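Local coordinates for cytidylyltransferase (Leptospira borgpetersenii serovar Hardjo-bovis, PDB 6OEW), which probably transfers a cytidylyl group from CTP to an acceptor, as a metal-dependent nucleotidyltransferase of the GT-A-like cytidylyltransferase family, at residues A[77-82]-A[91-96]; A[138-141]-A[146-149]; A[158-163]-A[167-172]; A[165-168]-A[173-176]; A[215-220]-A[228-233]. All blocks are in the same frame, centred on the assembly; numbering follows the deposited sequence.

Interaction 1 of 5, residues A[77-82]-A[91-96]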
# COMPACT_ATOMS: atom_id res chain seq x y z
N SER A 77 -14.38 4.73 -3.00
CA SER A 77 -14.57 4.92 -4.43
C SER A 77 -13.68 3.97 -5.21
O SER A 77 -12.74 3.39 -4.68
CB SER A 77 -14.27 6.37 -4.82
OG SER A 77 -15.12 7.24 -4.11
N VAL A 78 -14.02 3.80 -6.49
CA VAL A 78 -13.35 2.84 -7.35
C VAL A 78 -13.01 3.50 -8.68
O VAL A 78 -13.87 4.16 -9.28
CB VAL A 78 -14.23 1.61 -7.64
CG1 VAL A 78 -13.47 0.64 -8.55
CG2 VAL A 78 -14.63 0.92 -6.35
N PHE A 79 -11.79 3.29 -9.15
CA PHE A 79 -11.38 3.72 -10.47
C PHE A 79 -10.91 2.50 -11.24
O PHE A 79 -10.07 1.74 -10.76
CB PHE A 79 -10.26 4.77 -10.42
CG PHE A 79 -9.85 5.23 -11.77
CD1 PHE A 79 -10.54 6.27 -12.39
CD2 PHE A 79 -8.85 4.57 -12.47
CE1 PHE A 79 -10.21 6.66 -13.67
CE2 PHE A 79 -8.52 4.96 -13.77
CZ PHE A 79 -9.21 6.00 -14.37
N ARG A 80 -11.47 2.30 -12.43
CA ARG A 80 -11.16 1.13 -13.25
C ARG A 80 -10.47 1.59 -14.52
O ARG A 80 -11.07 2.31 -15.34
CB ARG A 80 -12.44 0.35 -13.54
CG ARG A 80 -13.13 -0.04 -12.23
CD ARG A 80 -14.19 -1.10 -12.39
NE ARG A 80 -13.63 -2.35 -12.91
CZ ARG A 80 -14.32 -3.49 -13.02
NH1 ARG A 80 -15.59 -3.55 -12.64
NH2 ARG A 80 -13.73 -4.59 -13.54
N GLY A 81 -9.22 1.17 -14.69
CA GLY A 81 -8.40 1.64 -15.79
C GLY A 81 -7.38 0.62 -16.23
O GLY A 81 -7.63 -0.60 -16.16
N SER A 82 -6.20 1.10 -16.64
CA SER A 82 -5.24 0.28 -17.37
C SER A 82 -4.75 -0.89 -16.53
O SER A 82 -4.40 -0.73 -15.37
CB SER A 82 -4.05 1.13 -17.81
OG SER A 82 -3.03 0.32 -18.38
N LEU A 91 -2.40 8.24 -12.78
CA LEU A 91 -2.55 9.60 -13.27
C LEU A 91 -4.01 9.88 -13.62
O LEU A 91 -4.55 10.94 -13.27
CB LEU A 91 -1.63 9.82 -14.48
CG LEU A 91 -1.44 11.24 -14.99
CD1 LEU A 91 -1.06 12.17 -13.85
CD2 LEU A 91 -0.39 11.27 -16.08
N ASP A 92 -4.68 8.92 -14.27
CA ASP A 92 -6.12 9.06 -14.54
C ASP A 92 -6.90 9.27 -13.24
O ASP A 92 -7.73 10.19 -13.13
CB ASP A 92 -6.65 7.80 -15.24
CG ASP A 92 -6.28 7.69 -16.72
OD1 ASP A 92 -5.74 8.63 -17.32
OD2 ASP A 92 -6.53 6.60 -17.30
N ALA A 93 -6.64 8.43 -12.23
CA ALA A 93 -7.38 8.52 -10.98
C ALA A 93 -7.12 9.84 -10.27
O ALA A 93 -8.05 10.48 -9.78
CB ALA A 93 -7.02 7.35 -10.07
N ALA A 94 -5.84 10.25 -10.20
CA ALA A 94 -5.50 11.48 -9.49
C ALA A 94 -6.17 12.69 -10.14
O ALA A 94 -6.69 13.58 -9.45
CB ALA A 94 -3.99 11.67 -9.45
N LYS A 95 -6.17 12.73 -11.47
CA LYS A 95 -6.85 13.84 -12.15
C LYS A 95 -8.36 13.76 -11.95
O LYS A 95 -9.01 14.79 -11.74
CB LYS A 95 -6.51 13.83 -13.64
CG LYS A 95 -5.07 14.20 -14.00
CD LYS A 95 -4.93 14.11 -15.54
CE LYS A 95 -3.49 14.01 -16.00
NZ LYS A 95 -3.40 13.43 -17.40
N THR A 96 -8.93 12.56 -12.04
CA THR A 96 -10.37 12.38 -11.84
C THR A 96 -10.80 12.93 -10.48
O THR A 96 -11.84 13.60 -10.38
CB THR A 96 -10.73 10.90 -11.96
OG1 THR A 96 -10.61 10.51 -13.33
CG2 THR A 96 -12.15 10.62 -11.48
O HOH W 1 -6.07 4.03 -16.94
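D92 of helix 86-96 meets F79 of strand 77-81 where the helix packs on the edge of the central sheet, a strand-helix unit of the Rossmann-like alpha/beta fold of GT-A enzymes. The strand is outermost in the sheet within this chain, bonded through its backbone to strand 54-59. The short strand and helix segments run in roughly opposing directions, inclined at 138°, with axes 9.1 Å apart at closest approach. Along 91-96, D92 comes first. Its CB lies 3.2 Å from CZ of F79, the closest approach of the two segments. The D92 carboxylate continues past the ring, its plane steeply inclined to it, and reaches the strand end through water: OD2 accepts from a water, 2.6 Å away, that itself accepts from the backbone N of S82. A93 follows, its methyl over one face of the ring in a CH-pi contact, CB 4.3 Å from the F79 centroid and 25° off the ring normal; the backbone N of A93 sits over the same ring. The F79 ring extends to the helix because CG is anti to the backbone N. R89, earlier in the same helix, also touches F79. One turn after D92, T96 approaches the ring obliquely with its hydroxyl, OG1 being 3.9 Å from CE1 of F79. That same OG1 donates back to the carbonyl O of D92 at 2.9 Å, from 42° above the carbonyl plane.

Interaction 2 of 5, residues A[138-141]-A[146-149]; sequences FQRT and MDIE
R140 and D147 are joined by a two-pronged salt bridge, and ionic pairing supplies all the direct contact between the two segments. The guanidinium presents its end, NH1 and NH2, with one nitrogen for each carboxylate oxygen. NH2 of R140 gives the shorter bond, 2.9 Å to OD2 of D147, and the straighter one, with an N-H...O angle of 169°. NH1 of R140 reaches OD1 of D147 at 3.2 Å. Both oxygens lie close to the guanidinium plane, but the nitrogens stand well above the carboxylate plane, OD2 being met from 45° out of it. The two flat groups are therefore twisted 49° against each other, and the pair departs from the coplanar side-by-side geometry. R140 spans the gap because its chain is extended from CG to NE, which bridges CA atoms 8.9 Å apart. Both residues belong to the connection between strands 133-135 and 149-152 of the mixed GT-A-like sheet, so the bridge ties two parts of that one connection together. The side chain of D147 lies about 6 Å from a bound magnesium ion and about 6 Å from the side chain of D108, a magnesium-binding residue. Other hydrogen bonds accompany the ionic pair: OD1 of D147 also takes a weak bond from the backbone N of G145, while the backbone N of I148 bonds OD1 of N136. Among like charges, R144 comes close to NE of R140, a proximity that the D147 carboxylate would probably help to offset.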
# COMPACT_ATOMS: atom_id res chain seq x y z
N PHE A 138 12.21 2.08 0.23
CA PHE A 138 13.45 1.97 -0.54
C PHE A 138 14.44 1.23 0.34
O PHE A 138 14.52 0.00 0.30
CB PHE A 138 13.95 3.35 -0.97
CG PHE A 138 15.14 3.31 -1.89
CD1 PHE A 138 15.09 2.65 -3.10
CD2 PHE A 138 16.31 3.98 -1.55
CE1 PHE A 138 16.19 2.63 -3.94
CE2 PHE A 138 17.41 3.96 -2.39
CZ PHE A 138 17.34 3.29 -3.58
N GLN A 139 15.18 1.97 1.18
CA GLN A 139 15.71 1.35 2.38
C GLN A 139 14.55 0.75 3.16
O GLN A 139 13.50 1.39 3.32
CB GLN A 139 16.43 2.39 3.26
CG GLN A 139 17.80 2.83 2.78
CD GLN A 139 18.47 3.73 3.81
OE1 GLN A 139 19.23 3.27 4.66
NE2 GLN A 139 18.17 5.03 3.73
N ARG A 140 14.70 -0.49 3.62
CA ARG A 140 13.63 -1.17 4.34
C ARG A 140 14.00 -1.40 5.80
O ARG A 140 14.93 -2.16 6.09
CB ARG A 140 13.30 -2.51 3.66
CG ARG A 140 12.63 -2.31 2.32
CD ARG A 140 12.32 -3.65 1.61
NE ARG A 140 11.46 -3.40 0.45
CZ ARG A 140 10.14 -3.28 0.53
NH1 ARG A 140 9.52 -3.43 1.71
NH2 ARG A 140 9.42 -3.03 -0.56
N THR A 141 13.25 -0.77 6.71
CA THR A 141 13.34 -1.09 8.13
C THR A 141 12.00 -1.44 8.75
O THR A 141 11.99 -1.85 9.92
CB THR A 141 13.98 0.08 8.93
OG1 THR A 141 13.31 1.31 8.63
CG2 THR A 141 15.46 0.21 8.62
N MET A 146 4.24 -3.03 5.03
CA MET A 146 3.91 -1.69 5.51
C MET A 146 4.23 -0.62 4.47
O MET A 146 4.31 0.56 4.83
CB MET A 146 4.67 -1.35 6.80
CG MET A 146 4.18 -1.98 8.07
SD MET A 146 2.42 -1.80 8.38
CE MET A 146 1.96 -3.51 8.15
N ASP A 147 4.42 -1.00 3.20
CA ASP A 147 5.02 -0.11 2.21
C ASP A 147 4.11 1.08 1.93
O ASP A 147 2.91 0.92 1.64
CB ASP A 147 5.28 -0.83 0.89
CG ASP A 147 6.18 -2.06 1.03
OD1 ASP A 147 6.50 -2.49 2.15
OD2 ASP A 147 6.55 -2.59 -0.04
N ILE A 148 4.69 2.28 1.99
CA ILE A 148 3.98 3.52 1.73
C ILE A 148 4.89 4.39 0.90
O ILE A 148 6.07 4.57 1.24
CB ILE A 148 3.61 4.24 3.05
CG1 ILE A 148 2.67 3.36 3.89
CG2 ILE A 148 2.99 5.60 2.74
CD1 ILE A 148 2.58 3.77 5.43
N GLU A 149 4.36 4.91 -0.20
CA GLU A 149 5.04 5.89 -1.03
C GLU A 149 4.10 7.07 -1.18
O GLU A 149 2.89 6.89 -1.33
CB GLU A 149 5.41 5.31 -2.42
CG GLU A 149 6.34 4.12 -2.28
CD GLU A 149 6.26 3.16 -3.46
OE1 GLU A 149 5.14 2.87 -3.93
OE2 GLU A 149 7.34 2.70 -3.89

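Interaction 3 of 5, residues A[158-163]-A[167-172]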
# COMPACT_ATOMS: atom_id res chain seq x y z
N LYS A 158 5.85 14.01 -14.33
CA LYS A 158 7.21 13.90 -14.85
C LYS A 158 7.56 12.44 -15.16
O LYS A 158 8.19 12.16 -16.18
CB LYS A 158 8.21 14.50 -13.86
N LEU A 159 7.15 11.50 -14.30
CA LEU A 159 7.39 10.09 -14.62
C LEU A 159 6.62 9.66 -15.86
O LEU A 159 7.15 8.94 -16.71
CB LEU A 159 7.02 9.20 -13.45
CG LEU A 159 7.87 9.41 -12.19
CD1 LEU A 159 7.45 8.44 -11.10
CD2 LEU A 159 9.35 9.27 -12.55
N ASP A 160 5.35 10.08 -15.98
CA ASP A 160 4.59 9.78 -17.19
C ASP A 160 5.29 10.29 -18.44
O ASP A 160 5.33 9.61 -19.47
CB ASP A 160 3.18 10.38 -17.09
CG ASP A 160 2.36 10.16 -18.34
OD1 ASP A 160 2.28 9.01 -18.81
OD2 ASP A 160 1.80 11.15 -18.85
N SER A 161 5.89 11.48 -18.35
CA SER A 161 6.57 12.05 -19.51
C SER A 161 7.89 11.34 -19.80
O SER A 161 8.27 11.19 -20.97
CB SER A 161 6.83 13.54 -19.28
OG SER A 161 7.73 14.03 -20.25
N ILE A 162 8.59 10.91 -18.76
CA ILE A 162 9.95 10.38 -18.91
C ILE A 162 9.94 8.90 -19.27
O ILE A 162 10.71 8.46 -20.13
CB ILE A 162 10.73 10.62 -17.60
CG1 ILE A 162 11.20 12.05 -17.47
CG2 ILE A 162 11.92 9.66 -17.48
CD1 ILE A 162 11.88 12.28 -16.14
N CYS A 163 9.13 8.10 -18.59
CA CYS A 163 9.30 6.64 -18.59
C CYS A 163 8.54 5.97 -19.72
O CYS A 163 7.32 6.12 -19.85
CB CYS A 163 8.84 6.05 -17.27
SG CYS A 163 9.75 6.69 -15.87
N TYR A 167 8.51 -2.07 -17.52
CA TYR A 167 8.78 -2.20 -16.09
C TYR A 167 8.51 -0.88 -15.35
O TYR A 167 7.96 -0.89 -14.24
CB TYR A 167 10.23 -2.65 -15.89
CG TYR A 167 10.62 -2.93 -14.46
CD1 TYR A 167 10.29 -4.14 -13.85
CD2 TYR A 167 11.34 -2.00 -13.72
CE1 TYR A 167 10.65 -4.40 -12.53
CE2 TYR A 167 11.72 -2.27 -12.41
CZ TYR A 167 11.37 -3.47 -11.83
OH TYR A 167 11.74 -3.74 -10.53
N GLU A 168 8.87 0.25 -15.95
CA GLU A 168 8.64 1.55 -15.31
C GLU A 168 7.16 1.88 -15.25
O GLU A 168 6.66 2.38 -14.23
CB GLU A 168 9.40 2.64 -16.07
CG GLU A 168 10.89 2.59 -15.91
CD GLU A 168 11.62 3.51 -16.87
OE1 GLU A 168 11.09 3.81 -17.97
OE2 GLU A 168 12.75 3.93 -16.54
N ARG A 169 6.43 1.66 -16.35
CA ARG A 169 5.00 1.94 -16.38
C ARG A 169 4.23 1.07 -15.40
O ARG A 169 3.21 1.51 -14.83
CB ARG A 169 4.44 1.73 -17.80
CG ARG A 169 5.21 2.43 -18.93
CD ARG A 169 5.17 3.96 -18.83
NE ARG A 169 3.82 4.52 -18.71
CZ ARG A 169 3.52 5.82 -18.84
NH1 ARG A 169 4.47 6.71 -19.12
NH2 ARG A 169 2.27 6.22 -18.69
N GLU A 170 4.69 -0.16 -15.18
CA GLU A 170 3.97 -1.06 -14.28
C GLU A 170 4.24 -0.76 -12.81
O GLU A 170 3.33 -0.85 -11.98
CB GLU A 170 4.31 -2.53 -14.62
CG GLU A 170 3.88 -3.50 -13.50
CD GLU A 170 4.06 -4.98 -13.85
OE1 GLU A 170 4.75 -5.30 -14.84
OE2 GLU A 170 3.51 -5.82 -13.10
N HIS A 171 5.47 -0.35 -12.46
CA HIS A 171 5.83 -0.20 -11.06
C HIS A 171 5.90 1.24 -10.59
O HIS A 171 5.98 1.46 -9.37
CB HIS A 171 7.16 -0.90 -10.79
CG HIS A 171 7.06 -2.38 -10.97
ND1 HIS A 171 6.36 -3.17 -10.09
CD2 HIS A 171 7.47 -3.19 -11.98
CE1 HIS A 171 6.39 -4.42 -10.51
NE2 HIS A 171 7.06 -4.46 -11.66
N ILE A 172 5.89 2.20 -11.52
CA ILE A 172 5.81 3.64 -11.26
C ILE A 172 7.12 4.20 -10.74
O ILE A 172 7.74 5.05 -11.39
CB ILE A 172 4.67 4.00 -10.28
CG1 ILE A 172 3.32 3.55 -10.82
CG2 ILE A 172 4.67 5.53 -10.08
CD1 ILE A 172 2.14 3.98 -9.95
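R169 reaches across to D160 and to the end of helix 153-162, and this is the tightly bonded part of the contact, although it is the side nearer solvent. Bends at chi2 (-64°) and chi3 fold the arginine chain back so that its guanidinium lies beside the last turn of the neighbouring helix. NH2 donates to OD1 of D160 at 2.8 Å, met nearly along the C-O direction of the carboxylate. NH1 has three acceptors: the backbone O of D160 at 3.0 Å, OD1 of D160 in a longer, more bent bond, and the backbone O of C163, 3.0 Å from NH1 with an N-H...O angle of 167°. All these oxygens lie near the guanidinium plane, which fixes its rotation, although the D160 carboxylate is turned 67° from it. NE completes the set with a salt bridge to D85.

The looser, apolar side is the buried one. L159 meets I172 chiefly through its CD1, 3.4 Å from the carbonyl O of I172, while the side chains themselves, CD1 of L159 and CG2 of I172, are 4.2 Å apart. Between the two regions, the partly exposed E168 lies alongside the buried C163, with its OE1 3.3 Å from CB of C163. The whole is a tight connection between consecutive helices, with an arginine from helix 166-171 binding carbonyl oxygens at the C-terminal end of helix 153-162, where the helix dipole would probably stabilise its positive charge.

Interaction 4 of 5, residues A[165-168]-A[173-176]; sequences LPYE and VPYV
The tight turn between two consecutive short helices of the cytidylyltransferase domain, 166-171 and 174-178, is closed by P174 resting against Y167, away from the annotated metal site. P174 lies at the beginning of the next helical segment, and its CA comes 5.9 Å from that of E168. The nearest atoms of the pair are CG of P174 and CE2 of Y167, 3.6 Å apart; CB of the proline follows at 3.8 Å from the same CE2. The proline comes obliquely to the tyrosine ring. The ring reaches it because CG of Y167 is anti to the backbone N (chi1 -175°), which brings its end nearer the proline. H171 also meets the Y167 ring, the two ring planes inclined to each other.

E168 approaches Y175. OE2 lies 3.8 Å from CD1 of Y175 and 4.0 Å from its CB, at the edge of the ring and close to its plane, with carboxylate and ring planes 72° apart. The other oxygen is engaged at the helix start: OE1 of E168 accepts from the backbone N of L165, the N-cap residue, at 3.2 Å and an N-H...O angle of 156°. Y175 also touches I162 of helix 153-162 and C163 just beyond its end.

No hydrogen bond joins the two segments: the Y167-P174 half is apolar packing, while E168 sets a carboxylate oxygen beside an aromatic edge whose C-H groups are slightly positive, a match that is probably mildly favourable.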
# COMPACT_ATOMS: atom_id res chain seq x y z
N LEU A 165 9.66 2.46 -20.49
CA LEU A 165 9.85 1.03 -20.34
C LEU A 165 8.65 0.40 -19.65
O LEU A 165 8.06 1.00 -18.75
CB LEU A 165 11.13 0.74 -19.55
CG LEU A 165 12.43 0.97 -20.33
CD1 LEU A 165 13.63 0.82 -19.41
CD2 LEU A 165 12.56 0.01 -21.52
N PRO A 166 8.25 -0.80 -20.07
CA PRO A 166 7.10 -1.45 -19.43
C PRO A 166 7.31 -1.68 -17.94
O PRO A 166 6.37 -1.51 -17.16
CB PRO A 166 6.97 -2.76 -20.23
CG PRO A 166 7.54 -2.42 -21.58
CD PRO A 166 8.69 -1.51 -21.29
N TYR A 167 8.51 -2.07 -17.52
CA TYR A 167 8.78 -2.20 -16.09
C TYR A 167 8.51 -0.88 -15.35
O TYR A 167 7.96 -0.89 -14.24
CB TYR A 167 10.23 -2.65 -15.89
CG TYR A 167 10.62 -2.93 -14.46
CD1 TYR A 167 10.29 -4.14 -13.85
CD2 TYR A 167 11.34 -2.00 -13.72
CE1 TYR A 167 10.65 -4.40 -12.53
CE2 TYR A 167 11.72 -2.27 -12.41
CZ TYR A 167 11.37 -3.47 -11.83
OH TYR A 167 11.74 -3.74 -10.53
N GLU A 168 8.87 0.25 -15.95
CA GLU A 168 8.64 1.55 -15.31
C GLU A 168 7.16 1.88 -15.25
O GLU A 168 6.66 2.38 -14.23
CB GLU A 168 9.40 2.64 -16.07
CG GLU A 168 10.89 2.59 -15.91
CD GLU A 168 11.62 3.51 -16.87
OE1 GLU A 168 11.09 3.81 -17.97
OE2 GLU A 168 12.75 3.93 -16.54
N VAL A 173 7.56 3.74 -9.58
CA VAL A 173 8.69 4.35 -8.87
C VAL A 173 10.09 3.97 -9.33
O VAL A 173 11.02 4.70 -8.95
CB VAL A 173 8.60 4.04 -7.37
CG1 VAL A 173 7.29 4.53 -6.81
CG2 VAL A 173 8.82 2.54 -7.14
N PRO A 174 10.35 2.90 -10.13
CA PRO A 174 11.75 2.49 -10.33
C PRO A 174 12.68 3.58 -10.80
O PRO A 174 13.84 3.63 -10.37
CB PRO A 174 11.63 1.38 -11.39
CG PRO A 174 10.34 0.81 -11.15
CD PRO A 174 9.45 1.95 -10.82
N TYR A 175 12.22 4.46 -11.70
CA TYR A 175 13.11 5.52 -12.16
C TYR A 175 13.50 6.45 -11.01
O TYR A 175 14.63 6.94 -10.97
CB TYR A 175 12.46 6.31 -13.30
CG TYR A 175 13.38 7.36 -13.90
CD1 TYR A 175 14.16 7.07 -15.00
CD2 TYR A 175 13.48 8.64 -13.33
CE1 TYR A 175 15.01 8.03 -15.56
CE2 TYR A 175 14.33 9.59 -13.88
CZ TYR A 175 15.09 9.29 -14.98
OH TYR A 175 15.92 10.23 -15.51
N VAL A 176 12.58 6.70 -10.07
CA VAL A 176 12.92 7.55 -8.92
C VAL A 176 13.98 6.86 -8.06
O VAL A 176 15.01 7.45 -7.72
CB VAL A 176 11.67 7.88 -8.09
CG1 VAL A 176 12.08 8.58 -6.76
CG2 VAL A 176 10.73 8.78 -8.86

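Interaction 5 of 5, residues A[215-220]-A[228-233]; sequences SYFLSK and IEVIKK
V230 points from helix 224-233 into the angle between two consecutive aromatic side chains, Y216 and F217, and splits its two methyl groups between them. CG1 goes to the tyrosine, CG2 to the phenylalanine. With CG1 anti to the backbone N (chi1 158°), both methyls face the loop. CG1 of V230 lies 3.6 Å from CG of Y216 and 3.7 Å from CB of Y216, near the base of the ring. It meets the ring off-centre in a CH-pi contact, 4.1 Å from the centroid and 30° off the ring normal. F217 and V230 approach each other from opposite directions: the far end of the phenylalanine, CZ, reaches 3.5 Å from CG2 of V230, and the approach to the ring is again oblique. Between the two aromatics, CB of Y216 stands over one face of the F217 ring, toward its rim, so its own neighbour covers part of that face. F222 stacks with F217, and D226 and L227 on the helix also touch F217. N234 and I237 pack against Y216. No hydrogen bond crosses the two segments. The arrangement is that of a surface loop between two consecutive helices, 204-214 and 224-233, folded back on the second through its aromatic side chains, in the C-terminal part of the chain and far from the annotated metal site.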
# COMPACT_ATOMS: atom_id res chain seq x y z
N SER A 215 -5.31 -13.12 14.59
CA SER A 215 -6.01 -13.89 15.61
C SER A 215 -5.63 -13.46 17.03
O SER A 215 -6.34 -13.83 17.97
CB SER A 215 -5.75 -15.39 15.42
OG SER A 215 -4.48 -15.79 15.91
N TYR A 216 -4.58 -12.66 17.21
CA TYR A 216 -4.19 -12.19 18.53
C TYR A 216 -4.80 -10.85 18.89
O TYR A 216 -4.53 -10.33 19.97
CB TYR A 216 -2.67 -12.08 18.65
CG TYR A 216 -1.99 -13.42 18.70
CD1 TYR A 216 -1.50 -13.92 19.90
CD2 TYR A 216 -1.87 -14.19 17.56
CE1 TYR A 216 -0.88 -15.14 19.95
CE2 TYR A 216 -1.26 -15.42 17.60
CZ TYR A 216 -0.76 -15.89 18.80
OH TYR A 216 -0.15 -17.12 18.85
N PHE A 217 -5.62 -10.28 18.02
CA PHE A 217 -6.20 -8.97 18.26
C PHE A 217 -7.70 -9.04 18.09
O PHE A 217 -8.21 -9.70 17.19
CB PHE A 217 -5.60 -7.93 17.31
CG PHE A 217 -4.12 -7.79 17.45
CD1 PHE A 217 -3.58 -7.04 18.48
CD2 PHE A 217 -3.26 -8.43 16.56
CE1 PHE A 217 -2.21 -6.92 18.63
CE2 PHE A 217 -1.89 -8.31 16.69
CZ PHE A 217 -1.36 -7.55 17.73
N LEU A 218 -8.40 -8.32 18.96
CA LEU A 218 -9.85 -8.43 19.04
C LEU A 218 -10.56 -7.52 18.04
O LEU A 218 -11.71 -7.78 17.69
CB LEU A 218 -10.26 -8.15 20.49
CG LEU A 218 -9.35 -9.09 21.30
CD1 LEU A 218 -9.33 -8.83 22.78
CD2 LEU A 218 -9.74 -10.54 21.04
N SER A 219 -9.87 -6.49 17.54
CA SER A 219 -10.42 -5.63 16.51
C SER A 219 -9.41 -5.47 15.38
O SER A 219 -8.37 -6.13 15.38
CB SER A 219 -10.80 -4.26 17.08
OG SER A 219 -9.64 -3.44 17.25
N LYS A 220 -9.70 -4.60 14.41
CA LYS A 220 -8.76 -4.32 13.34
C LYS A 220 -7.96 -3.05 13.59
O LYS A 220 -7.26 -2.58 12.69
CB LYS A 220 -9.49 -4.23 11.99
CG LYS A 220 -10.43 -5.41 11.71
CD LYS A 220 -11.03 -5.32 10.29
CE LYS A 220 -11.91 -6.55 9.98
NZ LYS A 220 -13.17 -6.49 10.75
N ILE A 228 4.26 -6.34 15.80
CA ILE A 228 5.62 -6.86 15.93
C ILE A 228 5.85 -7.42 17.33
O ILE A 228 6.52 -8.45 17.49
CB ILE A 228 6.65 -5.77 15.58
CG1 ILE A 228 6.37 -5.19 14.19
CG2 ILE A 228 8.07 -6.33 15.67
CD1 ILE A 228 6.34 -6.24 13.08
N GLU A 229 5.30 -6.77 18.36
CA GLU A 229 5.50 -7.28 19.71
C GLU A 229 4.81 -8.62 19.91
O GLU A 229 5.34 -9.50 20.59
CB GLU A 229 5.01 -6.26 20.75
CG GLU A 229 5.93 -5.07 20.90
CD GLU A 229 7.36 -5.46 21.28
OE1 GLU A 229 7.54 -6.45 22.03
OE2 GLU A 229 8.30 -4.78 20.83
N VAL A 230 3.64 -8.81 19.30
CA VAL A 230 2.95 -10.10 19.39
C VAL A 230 3.73 -11.18 18.65
O VAL A 230 3.84 -12.32 19.13
CB VAL A 230 1.50 -9.97 18.88
CG1 VAL A 230 0.96 -11.31 18.45
CG2 VAL A 230 0.62 -9.38 19.97
N ILE A 231 4.27 -10.86 17.46
CA ILE A 231 5.12 -11.80 16.73
C ILE A 231 6.36 -12.14 17.54
O ILE A 231 6.79 -13.30 17.60
CB ILE A 231 5.48 -11.22 15.35
CG1 ILE A 231 4.25 -11.12 14.43
CG2 ILE A 231 6.57 -12.06 14.69
CD1 ILE A 231 4.45 -10.25 13.18
N LYS A 232 6.96 -11.14 18.20
CA LYS A 232 8.13 -11.42 19.01
C LYS A 232 7.79 -12.31 20.20
O LYS A 232 8.62 -13.14 20.60
CB LYS A 232 8.78 -10.11 19.49
CG LYS A 232 9.49 -9.37 18.35
CD LYS A 232 10.35 -8.21 18.87
CE LYS A 232 11.04 -7.46 17.72
NZ LYS A 232 11.94 -8.32 16.89
N LYS A 233 6.59 -12.18 20.77
CA LYS A 233 6.20 -13.04 21.88
C LYS A 233 5.73 -14.41 21.42
O LYS A 233 5.82 -15.38 22.18
CB LYS A 233 5.09 -12.37 22.70

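Overall arrangement
Along the chain interactions 1, 2 and 3 come in series, 4 begins within the span of 3, and 5 follows. Interaction 1 lies at the edge of the central sheet, on strand 77-81 and helix 86-96. Interactions 3 and 4 are neighbours, centres 5 Å apart, sharing Y167, E168 and helix 166-171. Interaction 1 touches interaction 3 where L91 CD2 lies 3.5 Å from D160 OD2, and interaction 4 touches interaction 2 where V173 CG1 lies 3.4 Å from E149 OE2. Packing thus runs from the sheet edge through the helices toward the connection nearest the magnesium ion. Interaction 5 stands apart: its centre is about 38 Å from that of interaction 3, across the chain's centre.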